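Local coordinates for beta-mannosidase (Trichoderma harzianum, PDB 4CVU), which hydrolyses beta-linked mannose from the non-reducing ends of mannosides, probably with retention of configuration, as in other glycoside hydrolase family 2 enzymes, at residues N243-Q248 against T350-S355; L312-D317 against F375-H380; F382-A387 against N415-R420; V441-E446 against H478-C483. All coordinates share one frame; numbering follows the deposited sequence.

Interaction 1 of 4, residues N243-Q248 against T350-S355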
# COMPACT_ATOMS: atom_id res chain seq x y z
N ASN A 243 -30.61 -17.97 -37.58
CA ASN A 243 -29.48 -18.58 -38.26
C ASN A 243 -29.57 -18.61 -39.80
O ASN A 243 -28.73 -19.15 -40.46
CB ASN A 243 -29.21 -19.99 -37.70
CG ASN A 243 -28.61 -19.95 -36.29
OD1 ASN A 243 -27.42 -20.05 -36.16
ND2 ASN A 243 -29.42 -19.77 -35.29
N PHE A 244 -30.60 -17.99 -40.37
CA PHE A 244 -30.79 -17.92 -41.82
C PHE A 244 -30.91 -16.45 -42.26
O PHE A 244 -31.53 -15.62 -41.55
CB PHE A 244 -32.03 -18.71 -42.26
CG PHE A 244 -31.88 -20.20 -42.10
CD1 PHE A 244 -32.20 -20.81 -40.92
CD2 PHE A 244 -31.40 -20.98 -43.14
CE1 PHE A 244 -32.06 -22.18 -40.75
CE2 PHE A 244 -31.25 -22.35 -42.99
CZ PHE A 244 -31.56 -22.95 -41.79
N ALA A 245 -30.29 -16.12 -43.38
CA ALA A 245 -30.27 -14.75 -43.88
C ALA A 245 -31.70 -14.30 -44.21
O ALA A 245 -32.36 -14.97 -44.98
CB ALA A 245 -29.42 -14.67 -45.12
N PRO A 246 -32.19 -13.21 -43.58
CA PRO A 246 -33.55 -12.78 -43.88
C PRO A 246 -33.68 -12.04 -45.22
O PRO A 246 -32.69 -11.71 -45.87
CB PRO A 246 -33.88 -11.85 -42.70
CG PRO A 246 -32.58 -11.36 -42.19
CD PRO A 246 -31.61 -12.49 -42.43
N ASP A 247 -34.93 -11.82 -45.62
CA ASP A 247 -35.26 -11.04 -46.83
C ASP A 247 -35.24 -9.56 -46.49
O ASP A 247 -36.08 -9.09 -45.70
CB ASP A 247 -36.64 -11.47 -47.33
CG ASP A 247 -37.16 -10.61 -48.47
OD1 ASP A 247 -36.42 -9.82 -49.08
OD2 ASP A 247 -38.35 -10.76 -48.77
N GLN A 248 -34.29 -8.84 -47.08
CA GLN A 248 -34.09 -7.42 -46.78
C GLN A 248 -35.17 -6.50 -47.38
O GLN A 248 -35.26 -5.33 -47.00
CB GLN A 248 -32.70 -6.96 -47.26
CG GLN A 248 -31.51 -7.68 -46.58
CD GLN A 248 -31.46 -7.49 -45.08
OE1 GLN A 248 -31.74 -6.41 -44.56
NE2 GLN A 248 -31.12 -8.55 -44.38
N THR A 350 -31.25 -6.28 -38.99
CA THR A 350 -31.06 -7.71 -38.98
C THR A 350 -29.60 -7.97 -38.66
O THR A 350 -28.72 -7.27 -39.18
CB THR A 350 -31.42 -8.39 -40.32
OG1 THR A 350 -30.55 -7.94 -41.34
CG2 THR A 350 -32.90 -8.11 -40.68
N ILE A 351 -29.35 -8.92 -37.77
CA ILE A 351 -28.01 -9.40 -37.53
C ILE A 351 -27.98 -10.91 -37.58
O ILE A 351 -28.66 -11.57 -36.82
CB ILE A 351 -27.43 -8.85 -36.20
CG1 ILE A 351 -25.94 -9.29 -36.02
CG2 ILE A 351 -28.28 -9.26 -35.00
CD1 ILE A 351 -24.99 -8.64 -36.96
N LEU A 352 -27.22 -11.43 -38.55
CA LEU A 352 -27.08 -12.85 -38.78
C LEU A 352 -25.71 -13.34 -38.32
O LEU A 352 -24.69 -12.71 -38.65
CB LEU A 352 -27.17 -13.11 -40.28
CG LEU A 352 -26.96 -14.57 -40.73
CD1 LEU A 352 -28.10 -15.45 -40.25
CD2 LEU A 352 -26.85 -14.62 -42.24
N PHE A 353 -25.69 -14.43 -37.57
CA PHE A 353 -24.48 -15.20 -37.37
C PHE A 353 -24.58 -16.40 -38.31
O PHE A 353 -25.45 -17.22 -38.16
CB PHE A 353 -24.28 -15.66 -35.92
CG PHE A 353 -23.21 -16.72 -35.78
CD1 PHE A 353 -21.89 -16.45 -36.14
CD2 PHE A 353 -23.51 -17.98 -35.29
CE1 PHE A 353 -20.90 -17.44 -36.03
CE2 PHE A 353 -22.54 -18.98 -35.19
CZ PHE A 353 -21.23 -18.70 -35.54
N SER A 354 -23.64 -16.48 -39.24
CA SER A 354 -23.67 -17.47 -40.31
C SER A 354 -22.65 -18.57 -40.04
O SER A 354 -21.45 -18.30 -40.08
CB SER A 354 -23.38 -16.78 -41.65
OG SER A 354 -23.40 -17.73 -42.70
N SER A 355 -23.12 -19.77 -39.76
CA SER A 355 -22.29 -20.92 -39.45
C SER A 355 -22.60 -22.19 -40.26
O SER A 355 -22.14 -23.27 -39.91
CB SER A 355 -22.41 -21.26 -37.97
OG SER A 355 -23.74 -21.25 -37.58
O HOH W 1 -26.12 -19.68 -39.26
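Leu352 forks against the backbone of the 243-248 loop, its two methyl groups touching different residues. CD1 lies 3.5 Å from Asn243 C, against the peptide joining Asn243 to Phe244, while CD2 meets Ala245 CB at 3.9 Å. Toward the far end of the loop Thr350 divides its branches between an apolar and a polar neighbour: CG2 slides past Pro246 CG at 3.6 Å, and OG1 accepts a hydrogen bond of 3.2 Å from Gln248 NE2. That bond is nearly straight, 163° at the hydrogen, with the hydroxyl oxygen close to the plane of the amide. The bend at chi2 of Gln248 (-61°) sets CD back toward Thr350, and the amide meets the hydroxyl tip to tip. At the other end the contact is made through solvent, one water lying 2.9 Å from Asn243 O, 2.8 Å from Phe353 O and 3.0 Å from Ser355 N, whose N-H it accepts.

Further out, strand 351-354 is held by backbone bonds to strand 374-377, with Leu352 paired to Glu376, and Asn378 OD1 accepts from Thr350 N. Ser533 OG makes weak hydrogen bonds to the backbone N atoms of both Asn243 and Phe353, a second polar link beside the water. The loop extends from the immunoglobulin-like domain and the strand lies in an antiparallel extension of the barrel sheet. This interdomain seam therefore has a middle of methyl groups packed on a peptide, a methyl and a proline ring, and directional bonds at its two ends, one direct and one carried by water.

Interaction 2 of 4, residues L312-D317 against F375-H380; sequences LWWPRD and FEINGH
Asn378 and Trp314 both carry CG anti to their own carbonyl carbon (chi1 -65° and -58°), and with these CG positions ND2 of Asn378 comes to lie over one face of the Trp314 indole. Asn378 occupies the first corner of a type I' turn, Ile377 to His380, which makes a tight two-residue beta-hairpin between strands 374-377 and 380-389. The hairpin tip presses on the 312-317 loop of the immunoglobulin-like domain. Asn378 ND2 sits above the six-membered ring of Trp314, 3.5 Å from CZ3, with amide and ring planes almost perpendicular. The same nitrogen donates to Trp313 O at 3.1 Å, bent to 146° and approaching from outside the carbonyl plane, while OD1 accepts from Thr350 N; both ends of the amide are thus bonded and its flip is fixed. Leu312 CD1 covers the amide at 3.8 Å from Asn378 CG.

Ile377 fills the space next to it. Its CG1 meets Pro315 CD at 3.6 Å, tip to tip, and its CD1 reaches the edge of the Trp313 ring, 4.0 Å from CZ3. The indole NE1 of Trp313 is bonded to Asp437 O. The turn closes through the backbone bond from His380 N to Ile377 O, to which His380 ND1 adds a weak one. The His380 ring, itself stacked on Trp762, meets the edge of the Trp314 ring obliquely, with CE1 3.8 Å from CH2.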
# COMPACT_ATOMS: atom_id res chain seq x y z
N LEU A 312 -32.70 2.35 -40.58
CA LEU A 312 -31.94 1.21 -40.07
C LEU A 312 -30.85 1.57 -39.03
O LEU A 312 -30.22 2.62 -39.10
CB LEU A 312 -31.32 0.39 -41.22
CG LEU A 312 -32.29 -0.19 -42.25
CD1 LEU A 312 -31.59 -1.18 -43.17
CD2 LEU A 312 -33.47 -0.86 -41.59
N TRP A 313 -30.68 0.70 -38.06
CA TRP A 313 -29.55 0.75 -37.13
C TRP A 313 -28.35 0.08 -37.78
O TRP A 313 -28.47 -0.99 -38.38
CB TRP A 313 -29.93 0.05 -35.83
CG TRP A 313 -28.89 0.08 -34.71
CD1 TRP A 313 -28.85 0.95 -33.66
CD2 TRP A 313 -27.79 -0.85 -34.52
NE1 TRP A 313 -27.77 0.63 -32.82
CE2 TRP A 313 -27.13 -0.46 -33.33
CE3 TRP A 313 -27.30 -1.94 -35.24
CZ2 TRP A 313 -26.00 -1.13 -32.86
CZ3 TRP A 313 -26.17 -2.63 -34.74
CH2 TRP A 313 -25.54 -2.21 -33.58
N TRP A 314 -27.20 0.73 -37.64
CA TRP A 314 -25.92 0.17 -38.06
C TRP A 314 -24.90 0.27 -36.91
O TRP A 314 -24.99 1.15 -36.05
CB TRP A 314 -25.37 0.95 -39.26
CG TRP A 314 -26.28 0.98 -40.45
CD1 TRP A 314 -27.22 1.92 -40.72
CD2 TRP A 314 -26.33 0.04 -41.54
NE1 TRP A 314 -27.85 1.64 -41.90
CE2 TRP A 314 -27.33 0.49 -42.43
CE3 TRP A 314 -25.62 -1.12 -41.86
CZ2 TRP A 314 -27.65 -0.18 -43.60
CZ3 TRP A 314 -25.93 -1.80 -43.03
CH2 TRP A 314 -26.94 -1.32 -43.89
N PRO A 315 -23.92 -0.62 -36.91
CA PRO A 315 -22.76 -0.45 -36.01
C PRO A 315 -21.95 0.84 -36.29
O PRO A 315 -22.17 1.52 -37.31
CB PRO A 315 -21.90 -1.69 -36.30
CG PRO A 315 -22.88 -2.72 -36.81
CD PRO A 315 -23.90 -1.94 -37.57
N ARG A 316 -21.05 1.18 -35.39
CA ARG A 316 -20.19 2.36 -35.56
C ARG A 316 -19.34 2.24 -36.82
O ARG A 316 -18.86 1.16 -37.17
CB ARG A 316 -19.33 2.64 -34.32
CG ARG A 316 -18.47 1.50 -33.76
CD ARG A 316 -17.76 1.98 -32.45
NE ARG A 316 -17.10 3.26 -32.68
CZ ARG A 316 -15.98 3.41 -33.38
NH1 ARG A 316 -15.34 2.36 -33.91
NH2 ARG A 316 -15.48 4.62 -33.56
N ASP A 317 -19.15 3.39 -37.50
CA ASP A 317 -18.45 3.47 -38.79
C ASP A 317 -19.10 2.62 -39.92
O ASP A 317 -18.45 2.33 -40.93
CB ASP A 317 -16.94 3.14 -38.63
CG ASP A 317 -16.11 4.36 -38.17
OD1 ASP A 317 -16.71 5.37 -37.75
OD2 ASP A 317 -14.85 4.31 -38.26
N PHE A 375 -20.48 -12.77 -39.54
CA PHE A 375 -21.62 -11.97 -39.22
C PHE A 375 -22.06 -11.14 -40.43
O PHE A 375 -21.22 -10.76 -41.24
CB PHE A 375 -21.28 -11.08 -38.04
CG PHE A 375 -21.18 -11.79 -36.73
CD1 PHE A 375 -20.00 -12.39 -36.32
CD2 PHE A 375 -22.28 -11.85 -35.87
CE1 PHE A 375 -19.93 -13.02 -35.10
CE2 PHE A 375 -22.21 -12.47 -34.65
CZ PHE A 375 -21.05 -13.07 -34.28
N GLU A 376 -23.35 -10.85 -40.55
CA GLU A 376 -23.91 -9.94 -41.56
C GLU A 376 -24.86 -8.92 -40.92
O GLU A 376 -25.71 -9.30 -40.12
CB GLU A 376 -24.68 -10.72 -42.61
CG GLU A 376 -23.82 -11.72 -43.37
CD GLU A 376 -24.59 -12.50 -44.40
OE1 GLU A 376 -25.78 -12.19 -44.65
OE2 GLU A 376 -24.01 -13.46 -44.95
N ILE A 377 -24.72 -7.65 -41.28
CA ILE A 377 -25.58 -6.61 -40.72
C ILE A 377 -26.45 -6.06 -41.84
O ILE A 377 -25.96 -5.55 -42.81
CB ILE A 377 -24.81 -5.50 -39.99
CG1 ILE A 377 -25.72 -4.45 -39.34
CG2 ILE A 377 -23.86 -4.77 -40.91
CD1 ILE A 377 -26.44 -4.86 -38.09
N ASN A 378 -27.76 -6.20 -41.67
CA ASN A 378 -28.72 -5.79 -42.67
C ASN A 378 -28.33 -6.38 -44.04
O ASN A 378 -28.37 -5.71 -45.01
CB ASN A 378 -28.80 -4.28 -42.75
CG ASN A 378 -29.33 -3.66 -41.49
OD1 ASN A 378 -30.25 -4.19 -40.89
ND2 ASN A 378 -28.74 -2.54 -41.07
N GLY A 379 -27.92 -7.62 -44.06
CA GLY A 379 -27.59 -8.28 -45.30
C GLY A 379 -26.17 -8.13 -45.80
O GLY A 379 -25.77 -8.83 -46.69
N HIS A 380 -25.39 -7.25 -45.18
CA HIS A 380 -23.99 -7.04 -45.60
C HIS A 380 -23.01 -7.75 -44.68
O HIS A 380 -23.06 -7.57 -43.46
CB HIS A 380 -23.62 -5.55 -45.64
CG HIS A 380 -24.56 -4.72 -46.45
ND1 HIS A 380 -25.80 -4.32 -45.99
CD2 HIS A 380 -24.44 -4.20 -47.70
CE1 HIS A 380 -26.39 -3.57 -46.91
NE2 HIS A 380 -25.60 -3.50 -47.96

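Interaction 3 of 4, residues F382-A387 against N415-R420; sequences FYAKGA and NFNMLR
Strands 384-387 and 418-420 run parallel with a strong twist, their axes 5.1 Å apart at closest and 49° from each other, as the two strands of a beta-alpha-beta unit whose connection is helix 401-413. Asn417 stitches them together ahead of strand 418-420. Its chi1 of 55° sets CG between backbone N and carbonyl carbon, and from there the amide works much like a peptide group: OD1 accepts from Lys385 N at 2.9 Å, and ND2 donates to Tyr383 O at 3.2 Å. Lys385 O in turn receives two donors, Asn417 N at 2.9 Å and Met418 N at 3.3 Å. An alanine in place of Asn417 would probably leave Lys385 N and Tyr383 O without these mates.

Further along, Phe416 CE2 packs against Ala387 CB at 3.5 Å, while Arg420 N bonds to Ala387 O. Met418 SD touches Ala384 CB from the neighbouring strand. Lys385, salt-bridged to Asp760, crosses the Asn417 side chain at about a right angle; its NZ also holds a water at 2.8 Å, and its CE lies 3.5 Å from Asn415 O.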
# COMPACT_ATOMS: atom_id res chain seq x y z
N PHE A 382 -19.45 -8.05 -42.92
CA PHE A 382 -18.47 -7.07 -42.47
C PHE A 382 -17.33 -7.76 -41.73
O PHE A 382 -17.53 -8.87 -41.20
CB PHE A 382 -19.13 -6.02 -41.59
CG PHE A 382 -19.67 -6.58 -40.31
CD1 PHE A 382 -20.94 -7.10 -40.25
CD2 PHE A 382 -18.87 -6.62 -39.16
CE1 PHE A 382 -21.42 -7.65 -39.08
CE2 PHE A 382 -19.36 -7.15 -37.98
CZ PHE A 382 -20.63 -7.67 -37.94
N TYR A 383 -16.17 -7.12 -41.69
CA TYR A 383 -15.04 -7.64 -40.93
C TYR A 383 -15.21 -7.23 -39.45
O TYR A 383 -15.19 -6.03 -39.17
CB TYR A 383 -13.69 -7.10 -41.44
CG TYR A 383 -12.56 -7.98 -40.96
CD1 TYR A 383 -12.01 -7.81 -39.70
CD2 TYR A 383 -12.10 -9.03 -41.74
CE1 TYR A 383 -11.01 -8.64 -39.22
CE2 TYR A 383 -11.10 -9.87 -41.27
CZ TYR A 383 -10.56 -9.68 -40.01
OH TYR A 383 -9.58 -10.51 -39.51
N ALA A 384 -15.37 -8.19 -38.55
CA ALA A 384 -15.53 -7.85 -37.11
C ALA A 384 -14.17 -7.55 -36.51
O ALA A 384 -13.18 -8.21 -36.83
CB ALA A 384 -16.20 -8.98 -36.38
N LYS A 385 -14.11 -6.50 -35.69
CA LYS A 385 -12.87 -6.07 -35.11
C LYS A 385 -13.16 -5.77 -33.65
O LYS A 385 -14.09 -5.04 -33.38
CB LYS A 385 -12.38 -4.82 -35.82
CG LYS A 385 -12.03 -4.99 -37.31
CD LYS A 385 -11.50 -3.72 -37.97
CE LYS A 385 -12.51 -2.57 -37.84
NZ LYS A 385 -12.17 -1.34 -38.60
N GLY A 386 -12.45 -6.39 -32.73
CA GLY A 386 -12.61 -6.05 -31.31
C GLY A 386 -11.89 -7.02 -30.40
O GLY A 386 -10.73 -7.40 -30.69
N ALA A 387 -12.57 -7.37 -29.30
CA ALA A 387 -11.95 -8.13 -28.18
C ALA A 387 -12.98 -8.82 -27.29
O ALA A 387 -14.18 -8.67 -27.52
CB ALA A 387 -11.06 -7.23 -27.33
N ASN A 415 -10.98 1.42 -32.66
CA ASN A 415 -11.71 1.10 -33.87
C ASN A 415 -12.49 -0.22 -33.82
O ASN A 415 -12.60 -0.87 -34.82
CB ASN A 415 -10.74 1.10 -35.11
CG ASN A 415 -10.11 2.45 -35.36
OD1 ASN A 415 -10.79 3.43 -35.51
ND2 ASN A 415 -8.81 2.50 -35.35
N PHE A 416 -13.04 -0.58 -32.65
CA PHE A 416 -13.84 -1.78 -32.50
C PHE A 416 -15.20 -1.64 -33.20
O PHE A 416 -15.68 -0.57 -33.37
CB PHE A 416 -14.11 -2.09 -31.01
CG PHE A 416 -12.98 -2.74 -30.27
CD1 PHE A 416 -11.69 -2.37 -30.47
CD2 PHE A 416 -13.24 -3.66 -29.33
CE1 PHE A 416 -10.69 -2.92 -29.73
CE2 PHE A 416 -12.25 -4.21 -28.60
CZ PHE A 416 -10.97 -3.84 -28.79
N ASN A 417 -15.79 -2.73 -33.64
CA ASN A 417 -17.22 -2.77 -33.92
C ASN A 417 -17.91 -3.90 -33.19
O ASN A 417 -19.13 -4.02 -33.29
CB ASN A 417 -17.51 -2.79 -35.42
CG ASN A 417 -16.82 -3.91 -36.12
OD1 ASN A 417 -16.62 -4.96 -35.54
ND2 ASN A 417 -16.34 -3.67 -37.33
N MET A 418 -17.16 -4.66 -32.38
CA MET A 418 -17.72 -5.81 -31.67
C MET A 418 -16.94 -6.10 -30.39
O MET A 418 -15.71 -5.92 -30.35
CB MET A 418 -17.69 -7.07 -32.58
CG MET A 418 -18.37 -8.29 -32.00
SD MET A 418 -18.35 -9.71 -33.15
CE MET A 418 -19.81 -9.40 -34.11
N LEU A 419 -17.69 -6.50 -29.35
CA LEU A 419 -17.18 -7.20 -28.20
C LEU A 419 -17.84 -8.56 -28.09
O LEU A 419 -19.07 -8.70 -28.29
CB LEU A 419 -17.40 -6.41 -26.87
CG LEU A 419 -16.77 -5.04 -26.76
CD1 LEU A 419 -17.32 -4.27 -25.56
CD2 LEU A 419 -15.27 -5.13 -26.66
N ARG A 420 -17.06 -9.56 -27.71
CA ARG A 420 -17.62 -10.80 -27.26
C ARG A 420 -17.79 -10.76 -25.77
O ARG A 420 -16.79 -10.67 -25.05
CB ARG A 420 -16.72 -11.99 -27.61
CG ARG A 420 -17.09 -13.23 -26.83
CD ARG A 420 -16.52 -14.45 -27.52
NE ARG A 420 -16.76 -15.67 -26.75
CZ ARG A 420 -15.83 -16.46 -26.22
NH1 ARG A 420 -14.53 -16.19 -26.30
NH2 ARG A 420 -16.21 -17.54 -25.58
O HOH W 2 -14.12 0.44 -37.59

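Interaction 4 of 4, residues V441-E446 against H478-C483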
# COMPACT_ATOMS: atom_id res chain seq x y z
N VAL A 441 -21.76 -0.70 -30.87
CA VAL A 441 -20.85 -1.80 -30.65
C VAL A 441 -21.68 -3.09 -30.62
O VAL A 441 -22.54 -3.27 -29.76
CB VAL A 441 -20.04 -1.58 -29.34
CG1 VAL A 441 -19.02 -2.67 -29.12
CG2 VAL A 441 -19.38 -0.20 -29.31
N LEU A 442 -21.43 -4.01 -31.56
CA LEU A 442 -22.13 -5.29 -31.54
C LEU A 442 -21.69 -6.11 -30.35
O LEU A 442 -20.48 -6.15 -30.08
CB LEU A 442 -21.85 -6.09 -32.84
CG LEU A 442 -22.54 -5.51 -34.08
CD1 LEU A 442 -22.10 -6.24 -35.36
CD2 LEU A 442 -24.05 -5.61 -33.93
N LEU A 443 -22.64 -6.72 -29.64
CA LEU A 443 -22.36 -7.58 -28.51
C LEU A 443 -22.69 -9.04 -28.79
O LEU A 443 -23.85 -9.46 -28.73
CB LEU A 443 -23.13 -7.13 -27.25
CG LEU A 443 -22.74 -5.78 -26.72
CD1 LEU A 443 -23.42 -5.42 -25.42
CD2 LEU A 443 -21.24 -5.65 -26.65
N TRP A 444 -21.68 -9.83 -29.07
CA TRP A 444 -21.85 -11.24 -29.18
C TRP A 444 -22.01 -11.77 -27.78
O TRP A 444 -21.07 -11.77 -27.07
CB TRP A 444 -20.63 -11.81 -29.88
CG TRP A 444 -20.21 -13.20 -29.60
CD1 TRP A 444 -20.61 -14.05 -28.61
CD2 TRP A 444 -19.30 -13.95 -30.39
NE1 TRP A 444 -19.98 -15.24 -28.71
CE2 TRP A 444 -19.16 -15.21 -29.80
CE3 TRP A 444 -18.53 -13.64 -31.50
CZ2 TRP A 444 -18.32 -16.19 -30.31
CZ3 TRP A 444 -17.71 -14.63 -32.02
CH2 TRP A 444 -17.60 -15.86 -31.42
N SER A 445 -23.16 -12.32 -27.44
CA SER A 445 -23.49 -12.68 -26.10
C SER A 445 -23.57 -14.17 -25.86
O SER A 445 -23.72 -14.94 -26.80
CB SER A 445 -24.76 -11.98 -25.64
OG SER A 445 -24.65 -10.64 -25.93
N GLU A 446 -23.44 -14.55 -24.59
CA GLU A 446 -23.31 -15.97 -24.25
C GLU A 446 -24.10 -16.32 -23.00
O GLU A 446 -24.36 -15.46 -22.15
CB GLU A 446 -21.82 -16.36 -24.10
CG GLU A 446 -21.05 -16.16 -25.41
CD GLU A 446 -19.65 -16.81 -25.48
OE1 GLU A 446 -19.08 -17.28 -24.49
OE2 GLU A 446 -19.11 -16.82 -26.59
N HIS A 478 -32.56 -5.19 -27.56
CA HIS A 478 -31.36 -4.38 -27.74
C HIS A 478 -30.79 -4.54 -29.13
O HIS A 478 -30.44 -5.66 -29.52
CB HIS A 478 -30.30 -4.78 -26.71
CG HIS A 478 -30.62 -4.29 -25.34
ND1 HIS A 478 -30.60 -2.95 -25.01
CD2 HIS A 478 -31.01 -4.94 -24.22
CE1 HIS A 478 -30.90 -2.80 -23.74
NE2 HIS A 478 -31.19 -3.99 -23.24
N ALA A 479 -30.66 -3.43 -29.86
CA ALA A 479 -30.07 -3.49 -31.22
C ALA A 479 -28.61 -3.98 -31.24
O ALA A 479 -28.18 -4.59 -32.22
CB ALA A 479 -30.17 -2.15 -31.91
N SER A 480 -27.88 -3.75 -30.14
CA SER A 480 -26.48 -4.20 -30.04
C SER A 480 -26.33 -5.73 -29.96
O SER A 480 -25.28 -6.27 -30.29
CB SER A 480 -25.84 -3.55 -28.82
OG SER A 480 -26.27 -4.25 -27.68
N LEU A 481 -27.36 -6.43 -29.51
CA LEU A 481 -27.29 -7.87 -29.30
C LEU A 481 -27.08 -8.52 -30.65
O LEU A 481 -27.83 -8.28 -31.57
CB LEU A 481 -28.57 -8.39 -28.64
CG LEU A 481 -28.69 -9.92 -28.49
CD1 LEU A 481 -27.57 -10.48 -27.63
CD2 LEU A 481 -30.06 -10.33 -27.93
N ALA A 482 -26.06 -9.35 -30.76
CA ALA A 482 -25.65 -9.83 -32.08
C ALA A 482 -25.79 -11.34 -32.28
O ALA A 482 -25.80 -11.82 -33.43
CB ALA A 482 -24.23 -9.38 -32.32
N CYS A 483 -25.90 -12.08 -31.20
CA CYS A 483 -26.02 -13.53 -31.24
C CYS A 483 -26.05 -14.04 -29.80
O CYS A 483 -25.74 -13.30 -28.86
CB CYS A 483 -24.85 -14.20 -31.98
SG CYS A 483 -23.21 -13.97 -31.20
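Trp444 and Cys483 form the close-packed part of this buried strand pair. Cys483 SG rests over the face of the five-membered ring, 3.5 Å from Trp444 CG, a sulfur-aromatic contact with the sulfur 27° off the ring normal. The indole is also fixed at its rim: NE1 donates to Glu446 OE2 at 2.8 Å, on the anti lone pair of that oxygen, although the acceptor lies somewhat out of the ring plane. An alanine in place of Trp444 would probably open a gap beside Cys483 SG and leave Glu446 OE2 without its indole donor. The same carboxylate oxygen is salt-bridged to Arg420.

Away from the indole, Leu481 CD1 comes within 3.4 Å of Ser445 OG, whose hydroxyl is hydrogen-bonded to Tyr433 OH of helix 430-439. Ser480 CB touches Val441 O. The contact is looser where Leu442 CB meets Ala482 CB at 4.1 Å, and it fades toward His478 and Ala479 at the turn that leads into the second strand. All the touching residues are buried, so the contrast is between close and slacker packing.

The backbone ladder starts with an almost linear bond, Leu443 N to Ser480 O at 2.8 Å, followed by Ala482 N to Leu443 O at 3.0 Å. At Ala482 the register slips by one residue, and Ser445 N bonds to Cys483 O. Parallel strands 442-446 and 481-485, linked through helix 458-475, make a beta-alpha-beta crossover of the kind that builds the (beta/alpha)8 barrel of family 2 hydrolases.

Interactions 1 and 2 share the edge of one sheet, where Thr350 O lies 2.9 Å from Asn378 N, and both bring loops of the immunoglobulin-like domain to the barrel. Interaction 2 reaches onward to both strand pairs: Arg316 NH1 lies 3.0 Å from Phe416 O in interaction 3, and Trp313 CH2 packs 3.7 Å from Leu442 CD2 in interaction 4. Interactions 3 and 4, centres 11 Å apart, belong to two beta-alpha-beta units whose strands 418-421 and 442-446 are neighbours, joined by Asn417 O and Leu442 N at 2.9 Å. At their C-terminal ends Arg420 NE and Glu446 OE2 form a 2.6 Å salt bridge, on the side where family 2 barrels carry the active site.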